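Local coordinates for bartonella effector protein (Bep) substrate of VirB T4SS (Bartonella clarridgeiae, PDB 4XI8), which probably transfers AMP from ATP to threonine or tyrosine hydroxyls of target proteins through its FIC domain, the part modelled here, at the interface of chains A and B. Coordinates in Å, arbitrary orientation; residue numbers count along the deposited sequence, not the author numbering. Chains: chain A/B, Bartonella effector protein (Bep) substrate of VirB T4SS.

The interface of chains A and B. Residues chain A 40, 43-44, 47; chain B 204-205, 208, 211, 214-215.
The side-chain amine NZ of B:Lys211 is the best-held polar atom here, gripped by an amide oxygen and two carboxylates. From chain A comes OE1 of A:Gln44, to which NZ donates a hydrogen bond of 2.7 Å, nearly along the C=O axis (169°). Within its own chain NZ donates a hydrogen bond to the syn lone pair of OE2 of B:Glu204 at 3.0 Å, which is also a salt bridge, and meets OD1 of B:Asp205 at 3.6 Å, a longer charge pairing. The two acids probably keep the lysine charged and hold its tip toward the partner. The lysine chain runs extended beyond CG, and its methylenes cross A:Leu43 obliquely and A:Leu47 at about a right angle, with CD2 of A:Leu47 3.8 Å from CE of B:Lys211. A:Leu43, CG anti to its backbone N (chi1 180°), is the main apolar plug: CD1 rests 3.8 Å from CG2 of B:Ile214, while CD2 reaches CD2 of B:Leu215 at 3.9 Å and meets the B:Asp205 carboxylate tip to tip. The ring of A:Tyr40 closes the acidic end, its CE1 3.5 Å from OE2 of B:Glu204, with the carboxylate turned 83° to the ring; B:Asp205 lies closer to parallel. Helix 32-51 of chain A thus packs against helices 197-206 and 209-216, near the C-terminus of chain B, in an asymmetric contact between copies that may only reflect crystal packing.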
loop_
_atom_site.group_PDB
_atom_site.type_symbol
_atom_site.label_atom_id
_atom_site.label_comp_id
_atom_site.label_asym_id
_atom_site.label_seq_id
_atom_site.Cartn_x
_atom_site.Cartn_y
_atom_site.Cartn_z
ATOM N N TYR A 40 18.645 2.485 -5.948
ATOM C CA TYR A 40 19.496 2.887 -4.834
ATOM C C TYR A 40 20.123 4.255 -5.084
ATOM O O TYR A 40 20.139 5.112 -4.200
ATOM C CB TYR A 40 20.585 1.843 -4.583
ATOM C CG TYR A 40 21.537 2.214 -3.467
ATOM C CD1 TYR A 40 21.164 2.072 -2.136
ATOM C CD2 TYR A 40 22.808 2.700 -3.741
ATOM C CE1 TYR A 40 22.027 2.409 -1.111
ATOM C CE2 TYR A 40 23.680 3.040 -2.722
ATOM C CZ TYR A 40 23.283 2.892 -1.410
ATOM O OH TYR A 40 24.145 3.226 -0.391
ATOM N N LEU A 43 17.405 7.006 -5.010
ATOM C CA LEU A 43 16.988 7.366 -3.660
ATOM C C LEU A 43 18.012 8.275 -2.992
ATOM O O LEU A 43 17.654 9.204 -2.266
ATOM C CB LEU A 43 16.763 6.111 -2.812
ATOM C CG LEU A 43 16.322 6.346 -1.365
ATOM C CD1 LEU A 43 15.050 7.182 -1.322
ATOM C CD2 LEU A 43 16.125 5.026 -0.637
ATOM N N GLN A 44 19.287 8.000 -3.241
ATOM C CA GLN A 44 20.368 8.814 -2.700
ATOM C C GLN A 44 20.321 10.217 -3.291
ATOM O O GLN A 44 20.545 11.206 -2.593
ATOM C CB GLN A 44 21.724 8.165 -2.989
ATOM C CG GLN A 44 22.925 8.973 -2.520
ATOM C CD GLN A 44 23.052 9.017 -1.011
ATOM O OE1 GLN A 44 22.453 8.209 -0.302
ATOM N NE2 GLN A 44 23.835 9.965 -0.512
ATOM N N LEU A 47 17.519 12.359 -1.816
ATOM C CA LEU A 47 17.873 12.806 -0.474
ATOM C C LEU A 47 18.764 14.041 -0.526
ATOM O O LEU A 47 18.583 14.983 0.245
ATOM C CB LEU A 47 18.573 11.686 0.296
ATOM C CG LEU A 47 18.949 12.011 1.744
ATOM C CD1 LEU A 47 17.708 12.344 2.554
ATOM C CD2 LEU A 47 19.717 10.860 2.375
ATOM N N GLU B 204 21.025 -0.251 4.619
ATOM C CA GLU B 204 21.439 1.146 4.677
ATOM C C GLU B 204 20.238 2.064 4.473
ATOM O O GLU B 204 20.113 3.091 5.140
ATOM C CB GLU B 204 22.523 1.434 3.633
ATOM C CG GLU B 204 23.194 2.798 3.772
ATOM C CD GLU B 204 22.414 3.915 3.105
ATOM O OE1 GLU B 204 22.526 5.074 3.559
ATOM O OE2 GLU B 204 21.693 3.637 2.124
ATOM N N ASP B 205 19.355 1.688 3.552
ATOM C CA ASP B 205 18.125 2.437 3.328
ATOM C C ASP B 205 17.184 2.278 4.515
ATOM O O ASP B 205 16.520 3.226 4.933
ATOM C CB ASP B 205 17.431 1.975 2.044
ATOM C CG ASP B 205 18.241 2.276 0.800
ATOM O OD1 ASP B 205 19.200 3.070 0.888
ATOM O OD2 ASP B 205 17.915 1.717 -0.270
ATOM N N ASN B 208 18.127 4.220 7.653
ATOM C CA ASN B 208 18.182 5.658 7.410
ATOM C C ASN B 208 16.782 6.265 7.428
ATOM O O ASN B 208 16.038 6.142 6.457
ATOM C CB ASN B 208 18.874 5.947 6.075
ATOM C CG ASN B 208 19.256 7.408 5.913
ATOM O OD1 ASN B 208 18.728 8.282 6.599
ATOM N ND2 ASN B 208 20.181 7.677 5.001
ATOM N N LYS B 211 15.591 8.402 4.489
ATOM C CA LYS B 211 15.326 7.595 3.304
ATOM C C LYS B 211 14.048 6.781 3.474
ATOM O O LYS B 211 13.313 6.560 2.512
ATOM C CB LYS B 211 16.507 6.673 3.006
ATOM C CG LYS B 211 17.731 7.400 2.477
ATOM C CD LYS B 211 18.793 6.426 2.004
ATOM C CE LYS B 211 19.967 7.162 1.383
ATOM N NZ LYS B 211 20.982 6.225 0.825
ATOM N N ILE B 214 11.181 9.018 2.702
ATOM C CA ILE B 214 11.038 9.217 1.264
ATOM C C ILE B 214 10.405 7.989 0.617
ATOM O O ILE B 214 9.552 8.109 -0.263
ATOM C CB ILE B 214 12.394 9.518 0.594
ATOM C CG1 ILE B 214 12.997 10.800 1.171
ATOM C CG2 ILE B 214 12.235 9.651 -0.913
ATOM C CD1 ILE B 214 14.311 11.201 0.535
ATOM N N LEU B 215 10.821 6.807 1.065
ATOM C CA LEU B 215 10.274 5.556 0.552
ATOM C C LEU B 215 8.781 5.463 0.844
ATOM O O LEU B 215 8.019 4.899 0.059
ATOM C CB LEU B 215 11.006 4.356 1.156
ATOM C CG LEU B 215 12.421 4.084 0.639
ATOM C CD1 LEU B 215 13.032 2.888 1.352
ATOM C CD2 LEU B 215 12.413 3.869 -0.866
#